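Local coordinates for probable transcriptional regulator (Pseudomonas aeruginosa, PDB 2ESN), which probably acts as a LysR-type transcriptional regulator, with a helix-turn-helix domain for binding DNA and a periplasmic-binding-protein-like domain likely to sense a small effector, at residues A107-A112 and P234-A239; V205-N210 and A230-T235. One frame throughout, in Å; residues are numbered along the deposited sequence.

How the contacts relate
Both contacts lie inside the LysR substrate-binding domain, their centres about 9 Å apart, and share Pro-234 and Thr-235. Contact 2 pairs the ends of strands 202-206 and 228-233, the two parallel strands of a beta-alpha-beta unit; the second strand then turns straight into helix 236-244, whose start forms contact 1 with the head of helix 109-126. Residues 107-112 come first in the chain, and the other segments follow more than 90 residues later. The contacts also touch: Val-206 packs on Val-236, and Thr-108 lies against Pro-208 and Trp-209. Sheet and helix starts are thus knitted into one block, and both contacts reach the second subunit.

Contact 1: A107-A112 and P234-A239; sequences ATDYTA and PTVLAA
Asp-109, in the first turn of helix 109-126, reaches across to the start of helix 236-244 and takes two consecutive backbone N-H groups with its carboxylate. OD1 accepts from Val-236 N at 3.2 Å, through its syn lone pair and with a bent N-H...O angle of 149°. OD2 accepts from Leu-237 N at 3.0 Å along a straighter line, although the position of OD2 is less certain in the model. The torsion that sends the group there is the crowded one, with CG between the backbone N and the carbonyl carbon (chi1 89°). Thr-235, at the N-cap position, makes no capping bond with its side chain; the N-terminal end of helix 236-244 would be expected to stabilise a negative charge on Asp-109. A water joins Asp-109 N to Pro-234 O, 2.9 Å from each. Next in the chain, Tyr-110 has CG anti to its backbone N (chi1 177°), and its CB meets Val-236 CG2, the branch anti to the carbonyl carbon, at 3.8 Å; its hydroxyl bonds to Tyr-278. Leu-237 packs on Leu-237 of the second subunit. The arrangement is a carboxylate receiving the first N-H groups of a neighbouring helix, joining two helix starts in the periplasmic-binding-protein-like fold of LysR regulators.

Contact 2: V205-N210 and A230-T235; sequences VVTPWN and AVQLPT
Three backbone hydrogen bonds stitch 205-210 to 230-235 as a parallel pair. Val-205 uses both its polar backbone atoms: its N gives to Val-231 O at 2.8 Å, and its O receives Leu-233 N at 2.9 Å, each donor nearly along the C=O axis. One residue past the strand end, Thr-207 N bonds to Leu-233 O at 2.8 Å with the donor 37° out of the carbonyl plane, not along the C=O axis as in the other two. CA-H...O contacts reinforce the ladder, among them Val-206 CA to Leu-233 O at 3.1 Å.

From that last bonded residue the chain makes a type I turn, Thr-207 to Asn-210, closed by Asn-210 N to Thr-207 O. Pro-234 fits against this turn, its CB 3.6 Å from Thr-207 O and also near Pro-208 CA. Thr-207 has OG1 in the crowded position between its backbone N and carbonyl carbon (chi1 48°), which brings the hydroxyl alongside the partner strand near Leu-233 O. Pro-208 in turn lays its CB over one face of the Trp-209 ring, offset toward the rim.

Val-205 and Gln-232 share one face of the sheet, where Val-205 CB and Gln-232 CG lie 4.2 Å apart. On the other face, Leu-233 also takes the crowded torsion (chi1 63°), which brings CD2 to 3.6 Å from Val-205 O. That second face, with Val-206 and Leu-233, is covered by helix 236-244 through Val-236 and Ala-239. At the far edge, Val-231 and Gln-232 pair in parallel with a strand of the second subunit, whose Asn-136 N bonds to Asn-210 OD1. Strand 228-233 thus carries the sheet across the interface, while 202-206 lies between it and strand 249-253; helix 215-221 connects the two strands.

Contact 1: A107-A112 and P234-A239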
ATOM      1  N   ALA C 107      17.338   4.510   9.612  1.00 35.94           N
ATOM      2  CA  ALA C 107      18.805   4.425   9.885  1.00 35.80           C
ATOM      3  C   ALA C 107      19.412   3.338   9.067  1.00 35.71           C
ATOM      4  O   ALA C 107      18.661   2.558   8.423  1.00 34.17           O
ATOM      5  CB  ALA C 107      19.038   4.137  11.366  1.00 35.29           C
ATOM      6  N   THR C 108      20.751   3.288   9.078  1.00 34.19           N
ATOM      7  CA  THR C 108      21.432   2.121   8.539  1.00 33.33           C
ATOM      8  C   THR C 108      22.249   1.423   9.666  1.00 33.06           C
ATOM      9  O   THR C 108      22.307   1.948  10.767  1.00 31.01           O
ATOM     10  CB  THR C 108      22.366   2.524   7.398  1.00 32.07           C
ATOM     11  OG1 THR C 108      23.317   3.463   7.885  1.00 32.18           O
ATOM     12  CG2 THR C 108      21.567   3.131   6.238  1.00 31.52           C
ATOM     13  N   ASP C 109      22.896   0.284   9.385  1.00 32.55           N
ATOM     14  CA  ASP C 109      23.809  -0.254  10.371  1.00 32.73           C
ATOM     15  C   ASP C 109      24.928   0.765  10.652  1.00 32.55           C
ATOM     16  O   ASP C 109      25.296   0.957  11.780  1.00 33.97           O
ATOM     17  CB  ASP C 109      24.322  -1.653   9.987  1.00 34.56           C
ATOM     18  CG  ASP C 109      25.577  -1.605   9.154  1.00 35.79           C
ATOM     19  OD1 ASP C 109      25.611  -0.776   8.211  1.00 35.11           O
ATOM     20  OD2 ASP C 109      26.523  -2.348   9.490  1.00 33.39           O
ATOM     21  N   TYR C 110      25.427   1.472   9.655  1.00 32.37           N
ATOM     22  CA  TYR C 110      26.503   2.418   9.937  1.00 31.28           C
ATOM     23  C   TYR C 110      26.079   3.557  10.849  1.00 30.29           C
ATOM     24  O   TYR C 110      26.782   3.887  11.768  1.00 30.28           O
ATOM     25  CB  TYR C 110      27.212   2.948   8.674  1.00 31.32           C
ATOM     26  CG  TYR C 110      28.245   3.949   9.058  1.00 30.67           C
ATOM     27  CD1 TYR C 110      29.248   3.608   9.917  1.00 31.00           C
ATOM     28  CD2 TYR C 110      28.216   5.249   8.571  1.00 35.82           C
ATOM     29  CE1 TYR C 110      30.223   4.504  10.328  1.00 28.94           C
ATOM     30  CE2 TYR C 110      29.199   6.163   8.968  1.00 33.01           C
ATOM     31  CZ  TYR C 110      30.174   5.776   9.880  1.00 31.24           C
ATOM     32  OH  TYR C 110      31.139   6.661  10.370  1.00 35.91           O
ATOM     33  N   THR C 111      24.934   4.169  10.602  1.00 30.54           N
ATOM     34  CA  THR C 111      24.537   5.339  11.350  1.00 29.83           C
ATOM     35  C   THR C 111      24.039   4.905  12.749  1.00 30.42           C
ATOM     36  O   THR C 111      24.200   5.621  13.719  1.00 31.45           O
ATOM     37  CB  THR C 111      23.482   6.218  10.566  1.00 30.31           C
ATOM     38  OG1 THR C 111      22.364   5.409  10.163  1.00 29.74           O
ATOM     39  CG2 THR C 111      24.096   6.931   9.322  1.00 29.22           C
ATOM     40  N   ALA C 112      23.443   3.742  12.857  1.00 30.02           N
ATOM     41  CA  ALA C 112      23.118   3.198  14.189  1.00 30.13           C
ATOM     42  C   ALA C 112      24.407   3.013  15.015  1.00 30.03           C
ATOM     43  O   ALA C 112      24.497   3.416  16.188  1.00 29.05           O
ATOM     44  CB  ALA C 112      22.339   1.866  14.045  1.00 28.61           C
ATOM     45  N   PRO C 234      24.185  -4.480   2.411  1.00 31.57           N
ATOM     46  CA  PRO C 234      23.716  -3.225   2.977  1.00 31.86           C
ATOM     47  C   PRO C 234      24.444  -2.833   4.274  1.00 31.88           C
ATOM     48  O   PRO C 234      24.268  -1.699   4.757  1.00 32.64           O
ATOM     49  CB  PRO C 234      22.215  -3.536   3.264  1.00 32.15           C
ATOM     50  CG  PRO C 234      21.993  -4.976   2.911  1.00 32.99           C
ATOM     51  CD  PRO C 234      23.290  -5.621   2.724  1.00 31.25           C
ATOM     52  N   THR C 235      25.238  -3.750   4.843  1.00 30.80           N
ATOM     53  CA  THR C 235      25.878  -3.595   6.169  1.00 32.40           C
ATOM     54  C   THR C 235      27.390  -3.322   6.004  1.00 31.90           C
ATOM     55  O   THR C 235      28.104  -4.232   5.561  1.00 31.41           O
ATOM     56  CB  THR C 235      26.046  -4.983   6.861  1.00 34.16           C
ATOM     57  OG1 THR C 235      25.130  -5.978   6.405  1.00 40.17           O
ATOM     58  CG2 THR C 235      26.234  -4.945   8.293  1.00 32.84           C
ATOM     59  N   VAL C 236      27.879  -2.168   6.478  1.00 31.47           N
ATOM     60  CA  VAL C 236      29.306  -1.844   6.622  1.00 30.50           C
ATOM     61  C   VAL C 236      30.015  -2.778   7.605  1.00 30.27           C
ATOM     62  O   VAL C 236      31.128  -3.261   7.336  1.00 29.49           O
ATOM     63  CB  VAL C 236      29.510  -0.388   7.099  1.00 31.20           C
ATOM     64  CG1 VAL C 236      30.988   0.049   6.957  1.00 32.92           C
ATOM     65  CG2 VAL C 236      28.779   0.485   6.244  1.00 36.55           C
ATOM     66  N   LEU C 237      29.359  -3.096   8.734  1.00 28.77           N
ATOM     67  CA  LEU C 237      30.067  -3.808   9.753  1.00 28.25           C
ATOM     68  C   LEU C 237      30.282  -5.259   9.347  1.00 27.53           C
ATOM     69  O   LEU C 237      31.376  -5.766   9.532  1.00 28.44           O
ATOM     70  CB  LEU C 237      29.419  -3.644  11.151  1.00 26.75           C
ATOM     71  CG  LEU C 237      29.330  -2.254  11.788  1.00 30.29           C
ATOM     72  CD1 LEU C 237      28.656  -2.387  13.218  1.00 30.75           C
ATOM     73  CD2 LEU C 237      30.675  -1.508  11.843  1.00 26.79           C
ATOM     74  N   ALA C 238      29.283  -5.915   8.772  1.00 28.31           N
ATOM     75  CA  ALA C 238      29.537  -7.237   8.216  1.00 29.58           C
ATOM     76  C   ALA C 238      30.572  -7.152   7.071  1.00 29.07           C
ATOM     77  O   ALA C 238      31.337  -8.084   6.890  1.00 29.44           O
ATOM     78  CB  ALA C 238      28.258  -7.903   7.750  1.00 28.18           C
ATOM     79  N   ALA C 239      30.540  -6.064   6.302  1.00 27.76           N
ATOM     80  CA  ALA C 239      31.436  -5.911   5.131  1.00 27.47           C
ATOM     81  C   ALA C 239      32.897  -5.870   5.561  1.00 27.11           C
ATOM     82  O   ALA C 239      33.773  -6.398   4.878  1.00 28.64           O
ATOM     83  CB  ALA C 239      31.107  -4.616   4.383  1.00 24.64           C
TER
HETATM   84  O   HOH W   1      22.397  -0.881   6.754  1.00 37.98           O

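Contact 2: V205-N210 and A230-T235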
ATOM      1  N   VAL C 205      31.066  -3.952  -1.687  1.00 29.52           N
ATOM      2  CA  VAL C 205      30.446  -2.624  -1.816  1.00 28.30           C
ATOM      3  C   VAL C 205      29.203  -2.562  -0.950  1.00 27.93           C
ATOM      4  O   VAL C 205      28.434  -3.521  -0.877  1.00 27.76           O
ATOM      5  CB  VAL C 205      30.079  -2.349  -3.323  1.00 28.85           C
ATOM      6  CG1 VAL C 205      29.276  -1.104  -3.462  1.00 31.24           C
ATOM      7  CG2 VAL C 205      31.386  -2.229  -4.148  1.00 28.02           C
ATOM      8  N   VAL C 206      29.059  -1.472  -0.219  1.00 27.46           N
ATOM      9  CA  VAL C 206      27.970  -1.311   0.715  1.00 28.24           C
ATOM     10  C   VAL C 206      26.837  -0.493   0.047  1.00 28.20           C
ATOM     11  O   VAL C 206      27.041   0.620  -0.360  1.00 29.79           O
ATOM     12  CB  VAL C 206      28.473  -0.632   2.000  1.00 27.23           C
ATOM     13  CG1 VAL C 206      27.291  -0.349   2.967  1.00 29.70           C
ATOM     14  CG2 VAL C 206      29.498  -1.512   2.718  1.00 30.44           C
ATOM     15  N   THR C 207      25.653  -1.077  -0.053  1.00 29.04           N
ATOM     16  CA  THR C 207      24.499  -0.486  -0.714  1.00 29.40           C
ATOM     17  C   THR C 207      23.337  -0.552   0.294  1.00 29.36           C
ATOM     18  O   THR C 207      22.577  -1.499   0.269  1.00 29.81           O
ATOM     19  CB  THR C 207      24.132  -1.302  -1.958  1.00 28.07           C
ATOM     20  OG1 THR C 207      24.096  -2.681  -1.619  1.00 31.48           O
ATOM     21  CG2 THR C 207      25.181  -1.171  -2.987  1.00 32.09           C
ATOM     22  N   PRO C 208      23.234   0.424   1.192  1.00 32.32           N
ATOM     23  CA  PRO C 208      22.353   0.348   2.357  1.00 36.21           C
ATOM     24  C   PRO C 208      20.882   0.385   1.971  1.00 39.30           C
ATOM     25  O   PRO C 208      20.053  -0.125   2.698  1.00 41.13           O
ATOM     26  CB  PRO C 208      22.674   1.609   3.151  1.00 35.85           C
ATOM     27  CG  PRO C 208      23.950   2.145   2.578  1.00 35.75           C
ATOM     28  CD  PRO C 208      23.948   1.720   1.137  1.00 32.68           C
ATOM     29  N   TRP C 209      20.557   0.895   0.792  1.00 40.93           N
ATOM     30  CA  TRP C 209      19.158   0.898   0.370  1.00 42.72           C
ATOM     31  C   TRP C 209      19.022   0.030  -0.851  1.00 43.82           C
ATOM     32  O   TRP C 209      18.205   0.299  -1.750  1.00 46.14           O
ATOM     33  CB  TRP C 209      18.678   2.350   0.138  1.00 43.36           C
ATOM     34  CG  TRP C 209      18.675   3.085   1.464  1.00 42.54           C
ATOM     35  CD1 TRP C 209      17.759   2.955   2.462  1.00 43.12           C
ATOM     36  CD2 TRP C 209      19.667   3.982   1.947  1.00 41.02           C
ATOM     37  NE1 TRP C 209      18.104   3.756   3.526  1.00 42.45           N
ATOM     38  CE2 TRP C 209      19.278   4.384   3.245  1.00 43.01           C
ATOM     39  CE3 TRP C 209      20.856   4.498   1.408  1.00 45.20           C
ATOM     40  CZ2 TRP C 209      20.039   5.282   4.032  1.00 42.46           C
ATOM     41  CZ3 TRP C 209      21.626   5.386   2.197  1.00 44.80           C
ATOM     42  CH2 TRP C 209      21.207   5.758   3.492  1.00 44.15           C
ATOM     43  N   ASN C 210      19.851  -0.996  -0.919  1.00 43.62           N
ATOM     44  CA  ASN C 210      19.799  -1.920  -2.038  1.00 44.07           C
ATOM     45  C   ASN C 210      19.991  -1.344  -3.447  1.00 43.75           C
ATOM     46  O   ASN C 210      19.556  -1.974  -4.423  1.00 42.61           O
ATOM     47  CB  ASN C 210      18.432  -2.570  -2.062  1.00 45.29           C
ATOM     48  CG  ASN C 210      18.129  -3.322  -0.805  1.00 48.86           C
ATOM     49  OD1 ASN C 210      19.010  -3.946  -0.198  1.00 51.77           O
ATOM     50  ND2 ASN C 210      16.864  -3.275  -0.395  1.00 51.40           N
ATOM     51  N   ALA C 230      32.670  -7.942  -6.357  1.00 31.11           N
ATOM     52  CA  ALA C 230      32.336  -9.316  -6.001  1.00 31.11           C
ATOM     53  C   ALA C 230      31.068  -9.442  -5.147  1.00 30.00           C
ATOM     54  O   ALA C 230      30.313 -10.387  -5.306  1.00 31.09           O
ATOM     55  CB  ALA C 230      33.506  -9.943  -5.269  1.00 31.53           C
ATOM     56  N   VAL C 231      30.851  -8.527  -4.195  1.00 29.23           N
ATOM     57  CA  VAL C 231      29.714  -8.591  -3.269  1.00 27.50           C
ATOM     58  C   VAL C 231      29.156  -7.193  -3.030  1.00 29.08           C
ATOM     59  O   VAL C 231      29.934  -6.267  -2.797  1.00 28.18           O
ATOM     60  CB  VAL C 231      30.163  -9.195  -1.859  1.00 28.56           C
ATOM     61  CG1 VAL C 231      28.958  -9.375  -0.908  1.00 25.62           C
ATOM     62  CG2 VAL C 231      30.898 -10.537  -2.022  1.00 26.29           C
ATOM     63  N   GLN C 232      27.818  -7.059  -3.032  1.00 27.75           N
ATOM     64  CA  GLN C 232      27.140  -5.878  -2.525  1.00 31.33           C
ATOM     65  C   GLN C 232      26.370  -6.320  -1.303  1.00 30.37           C
ATOM     66  O   GLN C 232      25.795  -7.418  -1.296  1.00 29.49           O
ATOM     67  CB  GLN C 232      26.151  -5.313  -3.555  1.00 30.72           C
ATOM     68  CG  GLN C 232      26.855  -4.623  -4.722  1.00 37.59           C
ATOM     69  CD  GLN C 232      25.909  -4.296  -5.927  1.00 35.30           C
ATOM     70  OE1 GLN C 232      26.133  -3.307  -6.651  1.00 43.94           O
ATOM     71  NE2 GLN C 232      24.942  -5.155  -6.172  1.00 34.23           N
ATOM     72  N   LEU C 233      26.338  -5.485  -0.268  1.00 30.61           N
ATOM     73  CA  LEU C 233      25.545  -5.823   0.953  1.00 30.92           C
ATOM     74  C   LEU C 233      25.243  -4.514   1.613  1.00 31.04           C
ATOM     75  O   LEU C 233      25.891  -3.517   1.324  1.00 30.63           O
ATOM     76  CB  LEU C 233      26.294  -6.769   1.931  1.00 29.75           C
ATOM     77  CG  LEU C 233      27.608  -6.335   2.619  1.00 32.31           C
ATOM     78  CD1 LEU C 233      28.024  -7.364   3.725  1.00 25.15           C
ATOM     79  CD2 LEU C 233      28.763  -6.146   1.598  1.00 30.91           C
ATOM     80  N   PRO C 234      24.185  -4.480   2.411  1.00 31.57           N
ATOM     81  CA  PRO C 234      23.716  -3.225   2.977  1.00 31.86           C
ATOM     82  C   PRO C 234      24.444  -2.833   4.274  1.00 31.88           C
ATOM     83  O   PRO C 234      24.268  -1.699   4.757  1.00 32.64           O
ATOM     84  CB  PRO C 234      22.215  -3.536   3.264  1.00 32.15           C
ATOM     85  CG  PRO C 234      21.993  -4.976   2.911  1.00 32.99           C
ATOM     86  CD  PRO C 234      23.290  -5.621   2.724  1.00 31.25           C
ATOM     87  N   THR C 235      25.238  -3.750   4.843  1.00 30.80           N
ATOM     88  CA  THR C 235      25.878  -3.595   6.169  1.00 32.40           C
ATOM     89  C   THR C 235      27.390  -3.322   6.004  1.00 31.90           C
ATOM     90  O   THR C 235      28.104  -4.232   5.561  1.00 31.41           O
ATOM     91  CB  THR C 235      26.046  -4.983   6.861  1.00 34.16           C
ATOM     92  OG1 THR C 235      25.130  -5.978   6.405  1.00 40.17           O
ATOM     93  CG2 THR C 235      26.234  -4.945   8.293  1.00 32.84           C
TER